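Local coordinates for nucleoporin nup120 (Schizosaccharomyces pombe, PDB 4GQ2), which serves as a structural constituent of the nuclear pore complex, whose nucleoporins can also act as docking partners for transport factors in transit, at residues F101-H106 with T146-P151; S124-I129 with Y140-K145; P411-S416 with L593-Y598; D418-W423 with R497-E502; E644-D649 with Q712-G717. All blocks are in the same frame, centred on the assembly; numbering follows the deposited sequence.

Interaction 1 (F101-H106 with T146-P151)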
# COMPACT_ATOMS: atom_id res chain seq x y z
N PHE A 101 0.47 -3.08 -21.34
CA PHE A 101 1.81 -3.46 -21.78
C PHE A 101 2.58 -2.25 -22.26
O PHE A 101 1.99 -1.29 -22.78
CB PHE A 101 1.74 -4.51 -22.91
CG PHE A 101 0.94 -5.73 -22.55
CD1 PHE A 101 1.52 -6.78 -21.84
CD2 PHE A 101 -0.41 -5.81 -22.89
CE1 PHE A 101 0.77 -7.90 -21.49
CE2 PHE A 101 -1.17 -6.92 -22.53
CZ PHE A 101 -0.57 -7.96 -21.83
N ASN A 102 3.89 -2.28 -22.05
CA ASN A 102 4.80 -1.35 -22.70
C ASN A 102 5.57 -2.07 -23.80
O ASN A 102 5.45 -3.29 -23.96
CB ASN A 102 5.75 -0.69 -21.69
CG ASN A 102 6.82 -1.64 -21.18
OD1 ASN A 102 6.55 -2.80 -20.88
ND2 ASN A 102 8.04 -1.15 -21.08
N VAL A 103 6.35 -1.33 -24.58
CA VAL A 103 7.19 -1.97 -25.59
C VAL A 103 8.65 -1.62 -25.39
O VAL A 103 8.98 -0.50 -25.00
CB VAL A 103 6.67 -1.76 -27.06
CG1 VAL A 103 5.61 -0.68 -27.15
CG2 VAL A 103 7.81 -1.51 -28.04
N LYS A 104 9.50 -2.61 -25.60
CA LYS A 104 10.95 -2.44 -25.54
C LYS A 104 11.55 -2.88 -26.87
O LYS A 104 11.40 -4.05 -27.27
CB LYS A 104 11.54 -3.23 -24.37
CG LYS A 104 13.06 -3.28 -24.35
CD LYS A 104 13.59 -4.06 -23.15
CE LYS A 104 13.17 -3.42 -21.84
NZ LYS A 104 13.91 -4.00 -20.69
N ILE A 105 12.22 -1.94 -27.53
CA ILE A 105 12.79 -2.15 -28.85
C ILE A 105 14.30 -2.20 -28.72
O ILE A 105 14.91 -1.28 -28.18
CB ILE A 105 12.36 -1.02 -29.81
CG1 ILE A 105 10.84 -1.01 -29.95
CG2 ILE A 105 13.02 -1.18 -31.18
CD1 ILE A 105 10.24 0.25 -30.55
N HIS A 106 14.90 -3.29 -29.19
CA HIS A 106 16.35 -3.46 -29.14
C HIS A 106 16.96 -3.10 -30.46
O HIS A 106 16.38 -3.37 -31.52
CB HIS A 106 16.74 -4.89 -28.79
CG HIS A 106 16.14 -5.38 -27.50
ND1 HIS A 106 16.81 -5.37 -26.34
CD2 HIS A 106 14.89 -5.94 -27.23
CE1 HIS A 106 16.04 -5.88 -25.36
NE2 HIS A 106 14.86 -6.22 -25.91
N THR A 146 -2.28 -2.07 -30.64
CA THR A 146 -2.40 -3.45 -30.14
C THR A 146 -1.26 -3.85 -29.20
O THR A 146 -1.47 -4.61 -28.25
CB THR A 146 -2.46 -4.44 -31.32
OG1 THR A 146 -3.68 -4.24 -32.04
CG2 THR A 146 -2.41 -5.89 -30.84
N TRP A 147 -0.06 -3.34 -29.48
CA TRP A 147 1.14 -3.72 -28.74
C TRP A 147 1.02 -3.37 -27.29
O TRP A 147 1.59 -4.04 -26.42
CB TRP A 147 2.37 -3.03 -29.30
CG TRP A 147 2.73 -3.38 -30.72
CD1 TRP A 147 2.14 -4.33 -31.55
CD2 TRP A 147 3.82 -2.81 -31.51
NE1 TRP A 147 2.75 -4.36 -32.77
CE2 TRP A 147 3.77 -3.48 -32.81
CE3 TRP A 147 4.79 -1.84 -31.28
CZ2 TRP A 147 4.67 -3.17 -33.83
CZ3 TRP A 147 5.69 -1.54 -32.31
CH2 TRP A 147 5.63 -2.19 -33.55
N PHE A 148 0.29 -2.30 -27.02
CA PHE A 148 0.11 -1.83 -25.67
C PHE A 148 -1.03 -2.56 -24.96
O PHE A 148 -1.11 -2.54 -23.74
CB PHE A 148 -0.15 -0.32 -25.68
CG PHE A 148 0.98 0.48 -26.26
CD1 PHE A 148 2.05 0.88 -25.47
CD2 PHE A 148 0.99 0.81 -27.61
CE1 PHE A 148 3.10 1.61 -26.00
CE2 PHE A 148 2.04 1.53 -28.16
CZ PHE A 148 3.10 1.93 -27.35
N GLN A 149 -1.89 -3.22 -25.74
CA GLN A 149 -3.16 -3.71 -25.21
C GLN A 149 -3.23 -5.22 -25.01
O GLN A 149 -3.82 -5.68 -24.04
CB GLN A 149 -4.31 -3.27 -26.10
CG GLN A 149 -4.42 -1.76 -26.28
CD GLN A 149 -5.26 -1.38 -27.48
OE1 GLN A 149 -5.52 -2.21 -28.35
NE2 GLN A 149 -5.69 -0.13 -27.54
N LEU A 150 -2.64 -5.98 -25.93
CA LEU A 150 -2.80 -7.43 -25.94
C LEU A 150 -1.48 -8.15 -25.74
O LEU A 150 -0.47 -7.73 -26.32
CB LEU A 150 -3.45 -7.88 -27.25
CG LEU A 150 -4.81 -7.29 -27.67
CD1 LEU A 150 -5.13 -7.68 -29.10
CD2 LEU A 150 -5.93 -7.69 -26.72
N PRO A 151 -1.48 -9.24 -24.94
CA PRO A 151 -0.27 -10.02 -24.69
C PRO A 151 0.25 -10.71 -25.95
O PRO A 151 -0.54 -11.10 -26.81
CB PRO A 151 -0.73 -11.06 -23.65
CG PRO A 151 -2.21 -11.15 -23.81
CD PRO A 151 -2.66 -9.80 -24.25
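The ring of Phe101 fills a shallow hollow formed by the backbone of Gln149 and Leu150 and by the ring of Pro151. With CG anti to the carbonyl carbon (chi1 -55°), the ring reaches along the end of the short helix: Gln149 O meets its edge in plane, 3.3 Å from CE2, while Leu150 O lies over one face. Pro151 crosses it obliquely, its CB 3.6 Å from Phe101 CZ. Both segments belong to the beta-propeller domain, where strand 101-106 lies between strands 21-26 and 83-88 of one sheet and the helical turn 146-149 packs against it. An alanine in place of Phe101 would remove the ring and would probably leave the packing against Pro151 CB and the Gln149-Leu150 backbone poorly filled. A weak, bent hydrogen bond runs from Phe101 N to Phe148 O at 2.9 Å. Further along the strand, Val103 CG1 forms the second bump, touching the CE1 and CZ corner of Phe148 (3.6 Å to CE1) and, more loosely, the edge of Trp147, whose indole also packs on Leu23 and Leu25.

Interaction 2 (S124-I129 with Y140-K145)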
# COMPACT_ATOMS: atom_id res chain seq x y z
N SER A 124 -5.20 5.36 -41.72
CA SER A 124 -4.58 4.18 -41.08
C SER A 124 -4.28 4.34 -39.58
O SER A 124 -3.83 3.38 -38.94
CB SER A 124 -3.34 3.70 -41.85
OG SER A 124 -2.23 4.56 -41.66
N ASP A 125 -4.54 5.53 -39.04
CA ASP A 125 -4.50 5.79 -37.59
C ASP A 125 -3.29 5.15 -36.89
O ASP A 125 -3.44 4.45 -35.89
CB ASP A 125 -5.81 5.34 -36.94
CG ASP A 125 -6.12 6.11 -35.66
OD1 ASP A 125 -6.51 7.29 -35.75
OD2 ASP A 125 -6.00 5.52 -34.57
N THR A 126 -2.09 5.40 -37.43
CA THR A 126 -0.86 4.80 -36.90
C THR A 126 0.22 5.84 -36.59
O THR A 126 0.34 6.86 -37.27
CB THR A 126 -0.30 3.69 -37.83
OG1 THR A 126 1.07 3.44 -37.51
CG2 THR A 126 -0.39 4.09 -39.30
N THR A 127 0.98 5.57 -35.53
CA THR A 127 2.08 6.44 -35.11
C THR A 127 3.41 5.88 -35.62
O THR A 127 3.64 4.67 -35.60
CB THR A 127 2.12 6.60 -33.57
OG1 THR A 127 0.84 7.06 -33.10
CG2 THR A 127 3.17 7.61 -33.15
N ILE A 128 4.27 6.79 -36.07
CA ILE A 128 5.56 6.46 -36.66
C ILE A 128 6.70 6.95 -35.76
O ILE A 128 6.63 8.04 -35.20
CB ILE A 128 5.67 7.08 -38.08
CG1 ILE A 128 5.14 6.11 -39.13
CG2 ILE A 128 7.10 7.47 -38.43
CD1 ILE A 128 3.63 6.12 -39.31
N ILE A 129 7.74 6.12 -35.61
CA ILE A 129 8.98 6.58 -34.98
C ILE A 129 10.16 6.52 -35.95
O ILE A 129 10.44 5.48 -36.55
CB ILE A 129 9.35 5.77 -33.72
CG1 ILE A 129 8.17 5.69 -32.76
CG2 ILE A 129 10.56 6.38 -33.03
CD1 ILE A 129 8.29 4.56 -31.77
N TYR A 140 12.63 3.18 -39.42
CA TYR A 140 11.28 3.70 -39.61
C TYR A 140 10.29 2.70 -39.01
O TYR A 140 9.95 1.69 -39.64
CB TYR A 140 11.03 3.93 -41.11
CG TYR A 140 9.68 4.53 -41.44
CD1 TYR A 140 9.47 5.90 -41.40
CD2 TYR A 140 8.62 3.72 -41.81
CE1 TYR A 140 8.24 6.45 -41.72
CE2 TYR A 140 7.38 4.25 -42.13
CZ TYR A 140 7.19 5.61 -42.08
OH TYR A 140 5.95 6.12 -42.40
N ILE A 141 9.86 3.00 -37.79
CA ILE A 141 9.06 2.07 -36.98
C ILE A 141 7.59 2.46 -36.91
O ILE A 141 7.25 3.57 -36.48
CB ILE A 141 9.63 1.92 -35.55
CG1 ILE A 141 11.07 1.39 -35.59
CG2 ILE A 141 8.76 0.98 -34.72
CD1 ILE A 141 11.86 1.68 -34.33
N ARG A 142 6.72 1.55 -37.34
CA ARG A 142 5.27 1.75 -37.26
C ARG A 142 4.71 1.14 -35.98
O ARG A 142 4.88 -0.05 -35.73
CB ARG A 142 4.56 1.15 -38.47
CG ARG A 142 4.51 2.03 -39.71
CD ARG A 142 3.43 1.52 -40.65
NE ARG A 142 3.63 1.88 -42.05
CZ ARG A 142 4.45 1.25 -42.89
NH1 ARG A 142 5.19 0.23 -42.48
NH2 ARG A 142 4.54 1.66 -44.14
N LEU A 143 4.03 1.97 -35.19
CA LEU A 143 3.47 1.52 -33.92
C LEU A 143 2.06 1.01 -34.09
O LEU A 143 1.22 1.67 -34.70
CB LEU A 143 3.46 2.66 -32.89
CG LEU A 143 4.79 3.14 -32.30
CD1 LEU A 143 4.55 4.42 -31.50
CD2 LEU A 143 5.44 2.07 -31.44
N SER A 144 1.80 -0.16 -33.54
CA SER A 144 0.43 -0.65 -33.41
C SER A 144 -0.06 -0.41 -31.98
O SER A 144 0.64 -0.72 -31.01
CB SER A 144 0.36 -2.13 -33.78
OG SER A 144 -0.96 -2.62 -33.62
N LYS A 145 -1.26 0.16 -31.87
CA LYS A 145 -1.92 0.33 -30.57
C LYS A 145 -2.10 -1.01 -29.85
O LYS A 145 -2.08 -1.07 -28.62
CB LYS A 145 -3.27 1.03 -30.73
CG LYS A 145 -3.15 2.51 -31.06
CD LYS A 145 -4.51 3.19 -31.13
CE LYS A 145 -4.34 4.67 -31.44
NZ LYS A 145 -5.64 5.40 -31.40
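A beta hairpin formed by strands 126-133 and 138-143, the two inner strands of a four-stranded antiparallel sheet in the beta-propeller domain, brings these segments together. Ile129 and Ile141 form a hydrogen-bonded pair with nearly straight bonds in both directions, Ile129 N to Ile141 O at 2.7 Å and Ile141 N to Ile129 O at 2.8 Å. Leu143 N adds a bond to Thr127 O, approaching nearly along the C=O axis. On the face carrying Thr127, Ile129, Ile141 and Leu143, the Leu143 methyl CD1 is 3.8 Å from both Thr127 CG2 and Ile129 CD1; Ile86 of strand 83-88 packs on Ile129 and Leu143. On the other face Ile128 crosses the Tyr140 ring obliquely, with its CG1 3.6 Å from Tyr140 CZ, while the phenol hydroxyl is hydrogen-bonded to Thr181 O. Arg142 lays one face of its guanidinium over Tyr140 CE2. Further along, Lys145, extended beyond CG, pairs its ammonium with both Glu96 and Asp125, the NZ meeting the syn lone pair of Asp125 OD2 at 3.2 Å.

Interaction 3 (P411-S416 with L593-Y598)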
# COMPACT_ATOMS: atom_id res chain seq x y z
N PRO A 411 11.73 -0.16 17.77
CA PRO A 411 10.38 -0.17 18.34
C PRO A 411 10.31 -0.84 19.71
O PRO A 411 10.82 -1.95 19.88
CB PRO A 411 9.54 -0.96 17.33
CG PRO A 411 10.48 -1.42 16.25
CD PRO A 411 11.73 -0.61 16.36
N THR A 412 9.64 -0.18 20.65
CA THR A 412 9.49 -0.69 22.01
C THR A 412 8.06 -1.16 22.21
O THR A 412 7.73 -1.78 23.22
CB THR A 412 9.81 0.40 23.05
OG1 THR A 412 9.10 1.61 22.73
CG2 THR A 412 11.31 0.69 23.08
N ASN A 413 7.21 -0.85 21.23
CA ASN A 413 5.85 -1.34 21.17
C ASN A 413 5.58 -1.82 19.74
O ASN A 413 6.32 -1.45 18.82
CB ASN A 413 4.87 -0.24 21.59
CG ASN A 413 4.65 0.79 20.49
OD1 ASN A 413 3.87 0.57 19.57
ND2 ASN A 413 5.34 1.91 20.59
N MET A 414 4.54 -2.62 19.55
CA MET A 414 4.30 -3.22 18.23
C MET A 414 3.14 -2.61 17.43
O MET A 414 2.72 -3.18 16.43
CB MET A 414 4.14 -4.75 18.34
CG MET A 414 5.39 -5.48 18.84
SD MET A 414 6.74 -5.59 17.64
CE MET A 414 7.90 -4.37 18.26
N SER A 415 2.67 -1.43 17.84
CA SER A 415 1.57 -0.72 17.14
C SER A 415 1.78 -0.57 15.63
O SER A 415 0.83 -0.68 14.87
CB SER A 415 1.29 0.64 17.75
OG SER A 415 2.44 1.46 17.68
N SER A 416 3.03 -0.35 15.21
CA SER A 416 3.39 -0.36 13.79
C SER A 416 4.35 -1.51 13.43
O SER A 416 5.03 -1.46 12.39
CB SER A 416 3.99 0.99 13.38
OG SER A 416 2.99 2.00 13.34
N LEU A 593 4.08 8.66 18.01
CA LEU A 593 3.06 8.84 16.97
C LEU A 593 2.37 7.53 16.64
O LEU A 593 1.16 7.49 16.41
CB LEU A 593 3.68 9.41 15.69
CG LEU A 593 3.86 10.92 15.64
CD1 LEU A 593 4.39 11.36 14.28
CD2 LEU A 593 2.55 11.62 15.96
N SER A 594 3.16 6.47 16.63
CA SER A 594 2.67 5.15 16.28
C SER A 594 1.70 4.66 17.36
O SER A 594 0.71 3.99 17.06
CB SER A 594 3.85 4.19 16.10
OG SER A 594 3.41 2.88 15.84
N GLU A 595 1.97 5.04 18.61
CA GLU A 595 1.10 4.68 19.73
C GLU A 595 -0.18 5.51 19.71
O GLU A 595 -1.26 5.01 20.03
CB GLU A 595 1.83 4.84 21.06
CG GLU A 595 2.99 3.86 21.24
CD GLU A 595 3.61 3.90 22.63
OE1 GLU A 595 4.42 4.82 22.90
OE2 GLU A 595 3.30 3.00 23.44
N ILE A 596 -0.04 6.78 19.33
CA ILE A 596 -1.16 7.71 19.24
C ILE A 596 -2.16 7.26 18.17
O ILE A 596 -3.38 7.26 18.40
CB ILE A 596 -0.66 9.14 19.01
CG1 ILE A 596 -0.15 9.73 20.33
CG2 ILE A 596 -1.75 10.03 18.43
CD1 ILE A 596 0.65 11.01 20.19
N ARG A 597 -1.65 6.85 17.01
CA ARG A 597 -2.52 6.43 15.92
C ARG A 597 -3.25 5.12 16.24
O ARG A 597 -4.40 4.93 15.83
CB ARG A 597 -1.73 6.35 14.61
CG ARG A 597 -1.22 7.72 14.20
CD ARG A 597 -0.33 7.68 12.96
NE ARG A 597 -0.02 9.05 12.57
CZ ARG A 597 1.06 9.44 11.91
NH1 ARG A 597 1.98 8.56 11.55
NH2 ARG A 597 1.23 10.72 11.63
N TYR A 598 -2.61 4.26 17.01
CA TYR A 598 -3.24 3.05 17.53
C TYR A 598 -4.37 3.39 18.51
O TYR A 598 -5.42 2.77 18.48
CB TYR A 598 -2.20 2.14 18.20
CG TYR A 598 -2.82 0.96 18.92
CD1 TYR A 598 -3.31 1.09 20.21
CD2 TYR A 598 -2.92 -0.29 18.29
CE1 TYR A 598 -3.89 0.02 20.87
CE2 TYR A 598 -3.50 -1.37 18.95
CZ TYR A 598 -3.98 -1.21 20.23
OH TYR A 598 -4.54 -2.28 20.89
O HOH W 1 0.39 2.44 14.85
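Three serine hydroxyls crowd together where the loop 411-416 meets helix 590-605. Ser594 OG, anti to its backbone N (chi1 177°), lies 2.5 Å from Ser415 OG and 2.7 Å from Ser416 OG, hydrogen-bonded to both. Ser415 OG in turn donates to Asn413 OD1, also at 2.5 Å, and the same oxygen accepts Ser415 N in its carbonyl plane at 2.9 Å. Two bonds thus grip OD1 and fix the rotation of the amide, which stacks on the Glu595 carboxylate with the planes 15° apart; Asn413 ND2 comes 3.1 Å from Glu595 CG. An alanine in place of Asn413 would probably leave the Ser415 hydroxyl less firmly oriented and loosen the loop. A water bridges the backbones, donating to Ser594 O at 2.7 Å and weakly to Ser415 O. Ser415 CB rests on Tyr598 CB, and the Tyr598 hydroxyl bonds to the chain of another protein, so the contact borders a subunit interface. The Asn413 bond to the amide two residues on is the defining feature of an Asx turn.

Interaction 4 (D418-W423 with R497-E502)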
# COMPACT_ATOMS: atom_id res chain seq x y z
N ASP A 418 7.55 -4.42 13.90
CA ASP A 418 8.96 -4.42 14.28
C ASP A 418 9.85 -3.88 13.15
O ASP A 418 9.35 -3.41 12.13
CB ASP A 418 9.39 -5.83 14.70
CG ASP A 418 10.43 -5.83 15.84
OD1 ASP A 418 11.20 -4.85 16.00
OD2 ASP A 418 10.48 -6.84 16.58
N ILE A 419 11.17 -3.95 13.35
CA ILE A 419 12.17 -3.33 12.48
C ILE A 419 11.99 -3.65 11.00
O ILE A 419 11.97 -2.75 10.17
CB ILE A 419 13.60 -3.71 12.94
CG1 ILE A 419 13.86 -3.19 14.35
CG2 ILE A 419 14.66 -3.13 12.00
CD1 ILE A 419 15.12 -3.73 14.99
N SER A 420 11.85 -4.93 10.68
CA SER A 420 11.75 -5.36 9.29
C SER A 420 10.48 -4.86 8.62
O SER A 420 10.55 -4.32 7.52
CB SER A 420 11.89 -6.88 9.16
OG SER A 420 13.25 -7.22 9.32
N GLU A 421 9.34 -5.04 9.29
CA GLU A 421 8.06 -4.50 8.81
C GLU A 421 8.15 -3.02 8.46
O GLU A 421 7.74 -2.61 7.37
CB GLU A 421 6.95 -4.71 9.84
CG GLU A 421 6.62 -6.16 10.12
CD GLU A 421 6.17 -6.36 11.57
OE1 GLU A 421 7.02 -6.71 12.44
OE2 GLU A 421 4.97 -6.16 11.82
N ILE A 422 8.71 -2.23 9.37
CA ILE A 422 8.79 -0.77 9.20
C ILE A 422 9.71 -0.36 8.06
O ILE A 422 9.34 0.47 7.22
CB ILE A 422 9.19 -0.05 10.50
CG1 ILE A 422 8.15 -0.31 11.61
CG2 ILE A 422 9.37 1.44 10.26
CD1 ILE A 422 8.65 -0.03 13.01
N TRP A 423 10.91 -0.95 8.02
CA TRP A 423 11.86 -0.65 6.93
C TRP A 423 11.37 -1.10 5.58
O TRP A 423 11.57 -0.41 4.59
CB TRP A 423 13.22 -1.27 7.22
CG TRP A 423 14.16 -0.36 7.97
CD1 TRP A 423 14.66 -0.53 9.26
CD2 TRP A 423 14.75 0.90 7.50
NE1 TRP A 423 15.50 0.50 9.60
CE2 TRP A 423 15.59 1.40 8.60
CE3 TRP A 423 14.66 1.65 6.33
CZ2 TRP A 423 16.30 2.59 8.50
CZ3 TRP A 423 15.39 2.84 6.24
CH2 TRP A 423 16.19 3.30 7.31
N ARG A 497 19.80 -3.90 16.72
CA ARG A 497 20.66 -2.84 16.19
C ARG A 497 21.30 -3.23 14.86
O ARG A 497 21.30 -2.44 13.90
CB ARG A 497 21.73 -2.45 17.23
CG ARG A 497 22.55 -1.22 16.86
CD ARG A 497 23.67 -0.96 17.87
NE ARG A 497 24.69 -2.01 17.85
CZ ARG A 497 25.72 -2.05 17.00
NH1 ARG A 497 25.90 -1.10 16.08
NH2 ARG A 497 26.58 -3.06 17.06
N LEU A 498 21.83 -4.46 14.77
CA LEU A 498 22.47 -4.91 13.54
C LEU A 498 21.46 -5.10 12.40
O LEU A 498 21.74 -4.76 11.26
CB LEU A 498 23.28 -6.20 13.77
CG LEU A 498 24.51 -6.17 14.68
CD1 LEU A 498 24.99 -7.59 14.92
CD2 LEU A 498 25.64 -5.32 14.11
N LEU A 499 20.28 -5.64 12.72
CA LEU A 499 19.20 -5.77 11.74
C LEU A 499 18.80 -4.39 11.19
O LEU A 499 18.65 -4.21 9.98
CB LEU A 499 17.99 -6.50 12.34
CG LEU A 499 16.78 -6.84 11.45
CD1 LEU A 499 17.13 -7.81 10.33
CD2 LEU A 499 15.64 -7.42 12.28
N TYR A 500 18.66 -3.41 12.09
CA TYR A 500 18.29 -2.04 11.72
C TYR A 500 19.31 -1.46 10.74
O TYR A 500 18.94 -0.90 9.70
CB TYR A 500 18.19 -1.15 12.97
CG TYR A 500 17.73 0.27 12.68
CD1 TYR A 500 18.61 1.23 12.17
CD2 TYR A 500 16.40 0.65 12.89
CE1 TYR A 500 18.19 2.51 11.89
CE2 TYR A 500 15.98 1.94 12.63
CZ TYR A 500 16.87 2.87 12.13
OH TYR A 500 16.43 4.14 11.85
N ASN A 501 20.59 -1.61 11.07
CA ASN A 501 21.68 -1.06 10.27
C ASN A 501 21.80 -1.69 8.89
O ASN A 501 22.12 -1.01 7.91
CB ASN A 501 23.02 -1.16 11.01
CG ASN A 501 23.09 -0.29 12.25
OD1 ASN A 501 22.26 0.61 12.46
ND2 ASN A 501 24.07 -0.56 13.09
N GLU A 502 21.54 -2.99 8.80
CA GLU A 502 21.53 -3.64 7.50
C GLU A 502 20.39 -3.09 6.63
O GLU A 502 20.60 -2.77 5.46
CB GLU A 502 21.44 -5.17 7.65
CG GLU A 502 21.69 -5.94 6.35
CD GLU A 502 23.10 -5.77 5.79
OE1 GLU A 502 23.42 -6.47 4.81
OE2 GLU A 502 23.88 -4.95 6.30
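Asp418 occupies the N-cap position of helix 419-428, where the carboxylate of Glu421 accepts its backbone N; Asp418 and Glu421 both also bind side chains of another protein's chain. Ile419 makes the first approach to helix 492-515: its CG2, anti to the backbone N, sits 3.8 Å from Tyr500 CA, while CB faces Leu499 CD2. Next, Ser420 OG passes 3.8 Å from Leu499 CD2, although its polar partner is Trp503 NE1. One turn after Ile419, Trp423 directs its pyrrole edge at the face of Tyr500, a T-shaped stack with ring centroids 4.6 Å apart and planes at 72°. Trp423 NE1 stands 3.3 Å above the phenol plane, displaced toward the rim and 3.4 Å from Tyr500 CE2. Tyr500, with CG anti to its backbone N (chi1 -177°), is further tethered by its hydroxyl to Phe408 N. The segment axes run nearly parallel, at 16° and 10.0 Å. No hydrogen bond joins the two segments themselves, so their cohesion is apolar and aromatic, with the indole N-H edge probably attracted to the pi face.

Interaction 5 (E644-D649 with Q712-G717)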
# COMPACT_ATOMS: atom_id res chain seq x y z
N GLU A 644 -9.05 36.53 20.63
CA GLU A 644 -10.49 36.80 20.64
C GLU A 644 -11.21 35.70 19.85
O GLU A 644 -11.14 35.65 18.62
CB GLU A 644 -10.80 38.20 20.08
CG GLU A 644 -9.78 38.76 19.08
CD GLU A 644 -8.74 39.66 19.74
OE1 GLU A 644 -9.08 40.82 20.06
OE2 GLU A 644 -7.58 39.21 19.93
N ASN A 645 -11.88 34.82 20.59
CA ASN A 645 -12.60 33.67 20.03
C ASN A 645 -11.74 32.71 19.18
O ASN A 645 -11.93 32.59 17.96
CB ASN A 645 -13.85 34.13 19.26
CG ASN A 645 -15.00 33.14 19.37
OD1 ASN A 645 -14.80 31.96 19.70
ND2 ASN A 645 -16.21 33.61 19.11
N PRO A 646 -10.80 31.99 19.82
CA PRO A 646 -9.93 31.05 19.10
C PRO A 646 -10.69 29.89 18.46
O PRO A 646 -10.35 29.47 17.35
CB PRO A 646 -8.98 30.52 20.17
CG PRO A 646 -9.29 31.25 21.43
CD PRO A 646 -10.63 31.89 21.28
N MET A 647 -11.70 29.37 19.16
CA MET A 647 -12.47 28.23 18.67
C MET A 647 -13.10 28.51 17.31
O MET A 647 -13.02 27.67 16.40
CB MET A 647 -13.51 27.75 19.68
CG MET A 647 -14.28 26.52 19.19
SD MET A 647 -15.03 25.53 20.49
CE MET A 647 -16.63 26.32 20.67
N ARG A 648 -13.72 29.68 17.18
CA ARG A 648 -14.33 30.09 15.91
C ARG A 648 -13.26 30.16 14.82
O ARG A 648 -13.49 29.71 13.70
CB ARG A 648 -15.01 31.45 16.07
CG ARG A 648 -15.81 31.92 14.86
CD ARG A 648 -15.48 33.37 14.51
NE ARG A 648 -15.67 34.29 15.64
CZ ARG A 648 -15.05 35.46 15.78
NH1 ARG A 648 -14.19 35.88 14.87
NH2 ARG A 648 -15.30 36.21 16.85
N ASP A 649 -12.10 30.70 15.18
CA ASP A 649 -10.99 30.90 14.24
C ASP A 649 -10.51 29.58 13.64
O ASP A 649 -10.45 29.45 12.41
CB ASP A 649 -9.82 31.63 14.92
CG ASP A 649 -10.23 32.98 15.51
OD1 ASP A 649 -11.37 33.42 15.28
OD2 ASP A 649 -9.40 33.59 16.22
N GLN A 712 -10.71 27.19 28.99
CA GLN A 712 -11.71 26.18 28.71
C GLN A 712 -13.08 26.78 28.43
O GLN A 712 -13.85 26.22 27.64
CB GLN A 712 -11.76 25.13 29.81
CG GLN A 712 -12.04 23.75 29.24
CD GLN A 712 -11.46 22.63 30.06
OE1 GLN A 712 -10.45 22.78 30.75
NE2 GLN A 712 -12.12 21.47 30.00
N SER A 713 -13.35 27.94 29.03
CA SER A 713 -14.56 28.71 28.76
C SER A 713 -14.61 29.13 27.29
O SER A 713 -15.66 29.10 26.65
CB SER A 713 -14.64 29.94 29.67
OG SER A 713 -15.63 30.84 29.23
N LYS A 714 -13.45 29.52 26.78
CA LYS A 714 -13.29 29.88 25.37
C LYS A 714 -13.49 28.70 24.41
O LYS A 714 -13.66 28.90 23.20
CB LYS A 714 -11.93 30.55 25.16
CG LYS A 714 -11.93 32.05 25.38
CD LYS A 714 -10.54 32.63 25.22
CE LYS A 714 -10.57 33.99 24.53
NZ LYS A 714 -11.29 35.04 25.29
N PHE A 715 -13.47 27.48 24.94
CA PHE A 715 -13.66 26.28 24.12
C PHE A 715 -14.86 25.42 24.54
O PHE A 715 -14.92 24.25 24.19
CB PHE A 715 -12.38 25.43 24.10
CG PHE A 715 -11.32 25.95 23.17
CD1 PHE A 715 -10.40 26.89 23.61
CD2 PHE A 715 -11.26 25.51 21.85
CE1 PHE A 715 -9.43 27.39 22.75
CE2 PHE A 715 -10.29 26.00 20.99
CZ PHE A 715 -9.38 26.94 21.44
N ALA A 716 -15.81 26.03 25.25
CA ALA A 716 -16.98 25.32 25.81
C ALA A 716 -17.79 24.29 25.00
O ALA A 716 -18.18 23.24 25.54
CB ALA A 716 -18.03 26.33 26.26
N GLY A 717 -17.94 24.48 23.71
CA GLY A 717 -18.72 23.52 22.90
C GLY A 717 -17.84 22.90 21.82
O GLY A 717 -18.26 22.81 20.66
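Within the helical domain, the first turn of helix 646-658 packs against the type I beta turn Ser713-Ala716 that follows on from helix 709-713. The ring of Phe715, with CG anti to its carbonyl carbon (chi1 -78°), comes up against the helix and meets two successive residues obliquely. Pro646 presents its CB to the far corner of the ring, 3.8 Å from Phe715 CZ, whereas Met647 CB lies 3.8 Å from Phe715 CD2. Met647 and Phe715 slide past each other in opposite directions: Met647 leaves with CG anti to its backbone N (chi1 -178°), which carries its sulfur beside the ring in a Met-aromatic contact, SD 5.1 Å from the centroid and 58° off the ring normal. Lys714 bends twice along its chain and crosses the proline ring at about a right angle, its CE 3.9 Å from Pro646 CD. Ile577 of helix 571-585 also packs on Pro646. No hydrogen bond links the two segments. At the far end, the bend at chi3 of Met647 sets its CE against the backbone just after the turn, 3.8 Å from Gly717 N.

Overall arrangement
From the N terminus, strand 101-106 opens the loop that interaction 1 closes at helix 146-149; the hairpin of interaction 2 is nested inside it. These two propeller contacts touch, Trp147 CH2 lying 3.1 Å from Arg142 O. Much later the chain leaves strand 390-395 and opens interaction 3 at 411-416, whose loop runs to helix 590-605 and encloses interaction 4, joining helices 419-428 and 492-515. Pro411 packs on Asp418 and Ile419, so this pair also touches. Interaction 5 follows in series within the helical domain, its centre about 32 Å from that of interaction 3. Interactions 1 and 3 lie on opposite sides of the chain's centre, and no loops cross.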